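PDB 6WES: Tox3 from Phaeosphaeria nodorum, which probably acts as a secreted necrotrophic effector of a fungal wheat pathogen, its beta-barrel domain being recognised, directly or indirectly, through the host susceptibility gene Snn3. Local coordinates for residues A[35-45]-A[106-115]; A[49-60]-A[73-81]. All blocks are in the same frame, centred on the assembly; numbering follows the deposited sequence.

Contact 1: A[35-45]-A[106-115]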
# COMPACT_ATOMS: atom_id res chain seq x y z
N PHE A 35 17.57 12.64 6.08
CA PHE A 35 18.93 12.24 5.77
C PHE A 35 19.86 13.17 6.54
O PHE A 35 19.77 14.40 6.40
CB PHE A 35 19.19 12.33 4.26
CG PHE A 35 20.59 11.96 3.82
CD1 PHE A 35 20.87 10.70 3.35
CD2 PHE A 35 21.59 12.92 3.80
CE1 PHE A 35 22.17 10.37 2.92
CE2 PHE A 35 22.89 12.59 3.39
CZ PHE A 35 23.17 11.32 2.94
N GLU A 36 20.76 12.61 7.34
CA GLU A 36 21.72 13.42 8.08
C GLU A 36 22.94 13.69 7.20
O GLU A 36 23.68 12.76 6.85
CB GLU A 36 22.12 12.69 9.37
CG GLU A 36 23.31 13.32 10.12
CD GLU A 36 23.13 14.80 10.43
OE1 GLU A 36 22.29 15.11 11.31
OE2 GLU A 36 23.85 15.62 9.85
N THR A 37 23.16 14.97 6.87
CA THR A 37 24.23 15.28 5.93
C THR A 37 25.61 14.98 6.48
O THR A 37 26.56 14.87 5.68
CB THR A 37 24.16 16.73 5.42
OG1 THR A 37 24.35 17.62 6.52
CG2 THR A 37 22.81 17.02 4.79
N ASP A 38 25.75 14.81 7.79
CA ASP A 38 27.06 14.47 8.35
C ASP A 38 27.39 12.98 8.27
O ASP A 38 28.55 12.61 8.49
CB ASP A 38 27.16 14.90 9.83
CG ASP A 38 27.06 16.42 10.04
OD1 ASP A 38 27.29 17.21 9.10
OD2 ASP A 38 26.76 16.83 11.20
N ASP A 39 26.41 12.10 7.97
CA ASP A 39 26.55 10.67 8.24
C ASP A 39 26.80 9.79 7.02
O ASP A 39 26.96 8.57 7.18
CB ASP A 39 25.35 10.15 9.02
CG ASP A 39 25.34 10.60 10.47
OD1 ASP A 39 26.23 11.38 10.88
OD2 ASP A 39 24.42 10.17 11.21
N GLY A 40 26.81 10.33 5.82
CA GLY A 40 27.32 9.57 4.70
C GLY A 40 26.32 8.64 4.04
O GLY A 40 25.18 8.47 4.48
N PRO A 41 26.76 7.99 2.96
CA PRO A 41 25.82 7.27 2.10
C PRO A 41 25.33 5.96 2.68
O PRO A 41 24.33 5.44 2.18
CB PRO A 41 26.66 7.01 0.84
CG PRO A 41 28.08 6.99 1.34
CD PRO A 41 28.14 8.00 2.43
N ASN A 42 26.00 5.41 3.69
CA ASN A 42 25.64 4.13 4.28
C ASN A 42 24.94 4.30 5.63
O ASN A 42 24.87 3.35 6.43
CB ASN A 42 26.89 3.23 4.37
CG ASN A 42 27.66 3.17 3.04
OD1 ASN A 42 27.10 2.81 2.01
ND2 ASN A 42 28.94 3.56 3.06
N GLN A 43 24.41 5.48 5.89
CA GLN A 43 23.73 5.71 7.15
C GLN A 43 22.42 4.94 7.23
O GLN A 43 21.73 4.70 6.23
CB GLN A 43 23.46 7.20 7.37
CG GLN A 43 22.45 7.82 6.40
CD GLN A 43 22.35 9.32 6.62
OE1 GLN A 43 21.42 9.81 7.28
NE2 GLN A 43 23.31 10.06 6.07
N VAL A 44 22.08 4.54 8.45
CA VAL A 44 20.76 3.97 8.71
C VAL A 44 19.73 5.06 8.44
O VAL A 44 19.95 6.23 8.76
CB VAL A 44 20.71 3.53 10.19
CG1 VAL A 44 19.32 3.20 10.61
CG2 VAL A 44 21.64 2.34 10.45
N LEU A 45 18.61 4.69 7.81
CA LEU A 45 17.57 5.64 7.45
C LEU A 45 16.30 5.30 8.20
O LEU A 45 15.99 4.12 8.39
CB LEU A 45 17.26 5.61 5.94
CG LEU A 45 18.44 5.99 5.05
CD1 LEU A 45 18.08 5.70 3.60
CD2 LEU A 45 18.76 7.47 5.23
N PHE A 106 16.76 2.35 -2.99
CA PHE A 106 17.84 3.32 -2.85
C PHE A 106 19.03 2.95 -3.72
O PHE A 106 19.29 1.77 -4.01
CB PHE A 106 18.34 3.39 -1.40
CG PHE A 106 17.28 3.82 -0.43
CD1 PHE A 106 17.02 5.17 -0.24
CD2 PHE A 106 16.53 2.90 0.28
CE1 PHE A 106 16.04 5.60 0.63
CE2 PHE A 106 15.55 3.33 1.19
CZ PHE A 106 15.30 4.68 1.35
N ASP A 107 19.78 3.97 -4.12
CA ASP A 107 21.09 3.79 -4.74
C ASP A 107 22.12 4.46 -3.82
O ASP A 107 22.40 5.66 -3.94
CB ASP A 107 21.16 4.38 -6.14
CG ASP A 107 22.54 4.21 -6.79
OD1 ASP A 107 23.49 3.75 -6.12
OD2 ASP A 107 22.64 4.51 -7.99
N ARG A 108 22.69 3.66 -2.91
CA ARG A 108 23.59 4.22 -1.90
C ARG A 108 24.92 4.64 -2.49
O ARG A 108 25.65 5.39 -1.84
CB ARG A 108 23.77 3.29 -0.70
CG ARG A 108 22.52 3.21 0.19
CD ARG A 108 22.81 2.35 1.37
NE ARG A 108 21.73 2.19 2.35
CZ ARG A 108 21.49 3.01 3.36
NH1 ARG A 108 22.18 4.13 3.49
NH2 ARG A 108 20.54 2.73 4.26
N THR A 109 25.26 4.21 -3.71
CA THR A 109 26.47 4.71 -4.36
C THR A 109 26.38 6.19 -4.70
O THR A 109 27.42 6.81 -4.98
CB THR A 109 26.86 3.92 -5.62
OG1 THR A 109 26.00 4.28 -6.71
CG2 THR A 109 26.80 2.42 -5.38
N ARG A 110 25.19 6.77 -4.67
CA ARG A 110 24.95 8.16 -5.05
C ARG A 110 24.40 8.97 -3.89
O ARG A 110 23.79 10.02 -4.10
CB ARG A 110 24.02 8.24 -6.26
CG ARG A 110 24.66 7.67 -7.51
CD ARG A 110 23.72 7.84 -8.72
NE ARG A 110 24.32 7.30 -9.96
CZ ARG A 110 25.19 7.95 -10.73
NH1 ARG A 110 25.60 9.17 -10.43
NH2 ARG A 110 25.66 7.34 -11.82
N MET A 111 24.63 8.51 -2.66
CA MET A 111 24.00 9.10 -1.49
C MET A 111 24.98 9.86 -0.59
O MET A 111 24.84 9.89 0.63
CB MET A 111 23.19 8.05 -0.72
CG MET A 111 21.86 7.81 -1.41
SD MET A 111 20.80 6.58 -0.65
CE MET A 111 20.89 7.03 1.07
N HIS A 112 25.99 10.51 -1.18
CA HIS A 112 26.94 11.24 -0.35
C HIS A 112 26.34 12.52 0.22
O HIS A 112 26.75 12.95 1.31
CB HIS A 112 28.23 11.49 -1.13
CG HIS A 112 28.99 10.24 -1.41
ND1 HIS A 112 28.76 9.45 -2.52
CD2 HIS A 112 29.93 9.59 -0.68
CE1 HIS A 112 29.55 8.39 -2.48
NE2 HIS A 112 30.27 8.45 -1.38
N ASN A 113 25.35 13.12 -0.46
CA ASN A 113 24.80 14.42 -0.08
C ASN A 113 23.36 14.36 0.38
O ASN A 113 22.92 15.26 1.10
CB ASN A 113 24.85 15.39 -1.26
CG ASN A 113 26.25 15.57 -1.81
OD1 ASN A 113 27.19 15.76 -1.06
ND2 ASN A 113 26.39 15.49 -3.14
N ASN A 114 22.62 13.35 -0.04
CA ASN A 114 21.20 13.21 0.28
C ASN A 114 20.79 11.82 -0.19
O ASN A 114 21.61 11.06 -0.72
CB ASN A 114 20.39 14.30 -0.44
CG ASN A 114 19.04 14.58 0.21
OD1 ASN A 114 18.61 13.87 1.11
ND2 ASN A 114 18.37 15.62 -0.25
N ILE A 115 19.52 11.48 0.00
CA ILE A 115 18.99 10.22 -0.53
C ILE A 115 19.10 10.20 -2.05
O ILE A 115 19.25 11.24 -2.72
CB ILE A 115 17.54 9.98 -0.11
CG1 ILE A 115 16.60 11.01 -0.75
CG2 ILE A 115 17.43 9.93 1.44
CD1 ILE A 115 15.13 10.59 -0.64
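Two backbone carbonyls of the 35-45 loop converge on NH1 of R108, which gives hydrogen bonds to P41 O and to Q43 O, each 2.8 Å long. P41 O lies in the guanidinium plane, whereas Q43 O is tilted about 20° from it and also takes a weak bond from R108 NH2. The arm that delivers the group runs extended from CG to NE, its methylenes passing alongside P41 O, and NE is hydrogen-bonded to the carbonyl oxygen of A70. Q43 O thus sits in a fork of the guanidinium, and the type I turn from G40 to Q43 is clamped at its P41 and Q43 carbonyls. The contact joins two loops at one end of the antiparallel barrel: 35-45 connects neighbouring strands 23-36 and 45-53, while the loop segment 106-115 follows strand 92-105. Deeper in, the F35 ring is sandwiched. N114 CA stands over the centre of one face, 3.5 Å from the centroid, while Q43 NE2 lies above the opposite face near the rim. That amide is fixed by its own bonds to E36 O and G40 O. M111 O meets the ring edge at CZ (3.2 Å), and with CG anti to the backbone nitrogen (chi1 179°) the phenyl reaches across to the 111-115 backbone. P41 adds its CG over a face of the H112 imidazole. L45 CD1 comes down on one face of F106, 3.6 Å from CE1, and also touches the methyl CE of M111, whose bent chi3 turns that methyl toward L45 and F35.

Contact 2: A[49-60]-A[73-81]; sequences WSNALNVDRFDP and TTITAIHDF
Opposite I78, the edge strand fits two residues, D56 and R57, where one would normally pair, a classic beta bulge. I78 O takes the hydrogen bonds of both amides: a short one from D56 N (2.8 Å) and a weak one from R57 N (3.4 Å). I78 N returns a hydrogen bond to R57 O. Beyond F58 and A77, a non-hydrogen-bonded pair, D59 and T76 exchange two backbone bonds, so that strand 57-59 forms an antiparallel edge on strand 72-85. D59 O also accepts from a water that contacts T76 OG1. At the other end the acceptor of D80 N is a side-chain atom, D56 OD2, met on its anti side at 2.7 Å; the same oxygen takes a weak bond from H79 ND1. The N54 side chain runs alongside H79 and stacks on one face of its imidazole, CB over the ring centre and the planes 23° apart, while H79 NE2 is hydrogen-bonded to R25 NH2. R57 lays one guanidinium face on I78 CG2, and its NH2 reaches D80 OD2 through a water; D80 OD1 bonds to Q97. On the apolar side I75 CG2 sits over the W49 five-membered ring, 3.5 Å from its centroid, and F58 is sandwiched between V55 CG1 and W49 CB. W49 NE1 donates to a water shared with T73 OG1. D56 OD2 and D80 OD2 are 4.2 Å apart; their mutual repulsion is probably eased by these N-H donors and the water-linked R57, so both may well stay ionised.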
# COMPACT_ATOMS: atom_id res chain seq x y z
N TRP A 49 6.19 5.75 6.45
CA TRP A 49 5.14 5.62 5.43
C TRP A 49 3.86 6.22 5.99
O TRP A 49 3.55 6.05 7.18
CB TRP A 49 4.86 4.15 5.12
CG TRP A 49 6.00 3.37 4.50
CD1 TRP A 49 6.90 2.59 5.16
CD2 TRP A 49 6.30 3.26 3.11
NE1 TRP A 49 7.75 1.98 4.26
CE2 TRP A 49 7.40 2.38 2.99
CE3 TRP A 49 5.74 3.80 1.95
CZ2 TRP A 49 7.94 2.03 1.76
CZ3 TRP A 49 6.28 3.44 0.72
CH2 TRP A 49 7.37 2.57 0.64
N SER A 50 3.08 6.87 5.13
CA SER A 50 1.80 7.43 5.57
C SER A 50 0.76 7.33 4.46
O SER A 50 1.08 7.18 3.28
CB SER A 50 1.94 8.87 6.04
OG SER A 50 2.40 9.69 4.98
N ASN A 51 -0.50 7.40 4.87
CA ASN A 51 -1.61 7.34 3.93
C ASN A 51 -1.67 8.61 3.09
O ASN A 51 -1.58 9.73 3.62
CB ASN A 51 -2.92 7.25 4.73
CG ASN A 51 -4.15 7.25 3.83
OD1 ASN A 51 -4.16 6.63 2.77
ND2 ASN A 51 -5.19 7.95 4.24
N ALA A 52 -1.82 8.44 1.78
CA ALA A 52 -2.29 9.52 0.91
C ALA A 52 -3.69 9.26 0.36
O ALA A 52 -4.45 10.21 0.20
CB ALA A 52 -1.29 9.78 -0.23
N LEU A 53 -4.05 8.01 0.11
CA LEU A 53 -5.42 7.66 -0.29
C LEU A 53 -5.66 6.20 0.00
O LEU A 53 -4.92 5.34 -0.49
CB LEU A 53 -5.64 7.91 -1.78
CG LEU A 53 -7.00 7.41 -2.28
CD1 LEU A 53 -8.11 8.23 -1.69
CD2 LEU A 53 -7.05 7.45 -3.80
N ASN A 54 -6.72 5.91 0.76
CA ASN A 54 -7.29 4.58 0.96
C ASN A 54 -6.45 3.65 1.81
O ASN A 54 -6.70 2.45 1.82
CB ASN A 54 -7.70 3.90 -0.34
CG ASN A 54 -8.99 4.45 -0.89
OD1 ASN A 54 -9.85 4.92 -0.12
ND2 ASN A 54 -9.16 4.40 -2.20
N VAL A 55 -5.48 4.13 2.58
CA VAL A 55 -4.74 3.25 3.48
C VAL A 55 -5.30 3.40 4.89
O VAL A 55 -5.20 4.47 5.50
CB VAL A 55 -3.23 3.51 3.44
CG1 VAL A 55 -2.51 2.49 4.33
CG2 VAL A 55 -2.71 3.44 2.03
N ASP A 56 -5.86 2.30 5.40
CA ASP A 56 -6.36 2.27 6.77
C ASP A 56 -5.27 1.95 7.78
O ASP A 56 -5.35 2.39 8.93
CB ASP A 56 -7.49 1.25 6.84
CG ASP A 56 -8.65 1.66 5.98
OD1 ASP A 56 -9.24 2.69 6.30
OD2 ASP A 56 -8.95 1.02 4.94
N ARG A 57 -4.25 1.19 7.38
CA ARG A 57 -3.12 0.87 8.25
C ARG A 57 -2.06 0.24 7.37
O ARG A 57 -2.35 -0.23 6.27
CB ARG A 57 -3.49 -0.06 9.41
CG ARG A 57 -4.07 -1.38 8.98
CD ARG A 57 -4.47 -2.26 10.18
NE ARG A 57 -5.19 -3.42 9.69
CZ ARG A 57 -4.61 -4.56 9.32
NH1 ARG A 57 -3.30 -4.71 9.42
NH2 ARG A 57 -5.36 -5.55 8.83
N PHE A 58 -0.84 0.23 7.87
CA PHE A 58 0.27 -0.44 7.22
C PHE A 58 0.63 -1.69 8.01
O PHE A 58 0.40 -1.76 9.22
CB PHE A 58 1.49 0.46 7.15
CG PHE A 58 1.33 1.61 6.18
CD1 PHE A 58 1.74 1.47 4.87
CD2 PHE A 58 0.79 2.83 6.59
CE1 PHE A 58 1.63 2.53 3.98
CE2 PHE A 58 0.67 3.89 5.69
CZ PHE A 58 1.09 3.74 4.40
N ASP A 59 1.17 -2.68 7.33
CA ASP A 59 1.59 -3.91 7.98
C ASP A 59 3.00 -4.24 7.50
O ASP A 59 3.24 -4.28 6.28
CB ASP A 59 0.66 -5.05 7.60
CG ASP A 59 1.19 -6.41 8.02
OD1 ASP A 59 1.27 -7.30 7.17
OD2 ASP A 59 1.50 -6.64 9.21
N PRO A 60 3.96 -4.47 8.41
CA PRO A 60 3.84 -4.21 9.85
C PRO A 60 3.99 -2.70 10.11
O PRO A 60 3.58 -1.92 9.30
CB PRO A 60 5.00 -5.00 10.45
CG PRO A 60 5.96 -5.16 9.39
CD PRO A 60 5.25 -5.07 8.06
N THR A 73 13.34 -1.00 1.05
CA THR A 73 12.45 -1.38 2.15
C THR A 73 11.04 -1.48 1.58
O THR A 73 10.68 -0.74 0.67
CB THR A 73 12.56 -0.42 3.34
OG1 THR A 73 11.84 -0.96 4.46
CG2 THR A 73 12.01 0.95 3.01
N THR A 74 10.26 -2.42 2.11
CA THR A 74 8.94 -2.73 1.56
C THR A 74 7.91 -2.72 2.68
O THR A 74 8.23 -3.02 3.83
CB THR A 74 8.90 -4.12 0.88
OG1 THR A 74 9.85 -4.20 -0.21
CG2 THR A 74 7.53 -4.42 0.30
N ILE A 75 6.69 -2.32 2.35
CA ILE A 75 5.59 -2.27 3.31
C ILE A 75 4.33 -2.73 2.61
O ILE A 75 4.24 -2.70 1.39
CB ILE A 75 5.46 -0.83 3.86
CG1 ILE A 75 4.73 -0.80 5.21
CG2 ILE A 75 4.79 0.09 2.87
CD1 ILE A 75 5.58 -1.36 6.38
N THR A 76 3.33 -3.16 3.38
CA THR A 76 2.02 -3.50 2.82
C THR A 76 1.00 -2.49 3.33
O THR A 76 0.85 -2.32 4.55
CB THR A 76 1.63 -4.93 3.21
OG1 THR A 76 2.60 -5.84 2.66
CG2 THR A 76 0.22 -5.27 2.69
N ALA A 77 0.30 -1.82 2.42
CA ALA A 77 -0.81 -0.94 2.78
C ALA A 77 -2.10 -1.75 2.79
O ALA A 77 -2.35 -2.52 1.86
CB ALA A 77 -0.90 0.19 1.75
N ILE A 78 -2.91 -1.57 3.82
CA ILE A 78 -4.15 -2.32 4.00
C ILE A 78 -5.32 -1.35 3.85
O ILE A 78 -5.34 -0.30 4.50
CB ILE A 78 -4.20 -2.96 5.39
CG1 ILE A 78 -2.96 -3.78 5.70
CG2 ILE A 78 -5.48 -3.80 5.54
CD1 ILE A 78 -2.87 -5.05 4.89
N HIS A 79 -6.30 -1.72 3.02
CA HIS A 79 -7.49 -0.92 2.75
C HIS A 79 -8.70 -1.81 2.96
O HIS A 79 -8.80 -2.87 2.34
CB HIS A 79 -7.44 -0.42 1.29
CG HIS A 79 -8.71 0.21 0.81
ND1 HIS A 79 -9.40 1.15 1.53
CD2 HIS A 79 -9.39 0.04 -0.35
CE1 HIS A 79 -10.47 1.53 0.84
NE2 HIS A 79 -10.47 0.88 -0.31
N ASP A 80 -9.62 -1.41 3.85
CA ASP A 80 -10.86 -2.15 4.11
C ASP A 80 -12.06 -1.37 3.57
O ASP A 80 -12.12 -0.14 3.71
CB ASP A 80 -11.04 -2.35 5.63
CG ASP A 80 -9.84 -3.04 6.27
OD1 ASP A 80 -9.46 -4.12 5.77
OD2 ASP A 80 -9.26 -2.50 7.25
N PHE A 81 -13.01 -2.06 2.94
CA PHE A 81 -14.22 -1.40 2.48
C PHE A 81 -15.34 -2.42 2.39
O PHE A 81 -15.10 -3.61 2.34
CB PHE A 81 -14.03 -0.66 1.13
CG PHE A 81 -13.59 -1.56 0.00
CD1 PHE A 81 -12.27 -1.96 -0.11
CD2 PHE A 81 -14.50 -1.99 -0.95
CE1 PHE A 81 -11.87 -2.79 -1.14
CE2 PHE A 81 -14.11 -2.83 -1.98
CZ PHE A 81 -12.79 -3.22 -2.08
O HOH W 1 9.21 -0.45 4.90
O HOH W 2 -8.09 -4.39 9.02
O HOH W 3 4.76 -5.87 4.74

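Both contacts reach the same antiparallel sheet, their centres about 26 Å apart. Contact 2 is near the middle of the chain, about 4 Å from its centre, whereas contact 1 lies toward one end, its centre about 25 Å from that of the chain. Strand 45-53 connects them directly: it begins at L45, the last residue of 35-45, and carries W49 into contact 2. A second route runs through strand 63-66, where V66 touches L45 and R108 at the end and T73 further in. In sequence, both segments of contact 2 fall between those of contact 1. The two pairs do not otherwise touch, and neither includes a cysteine of the three disulfides.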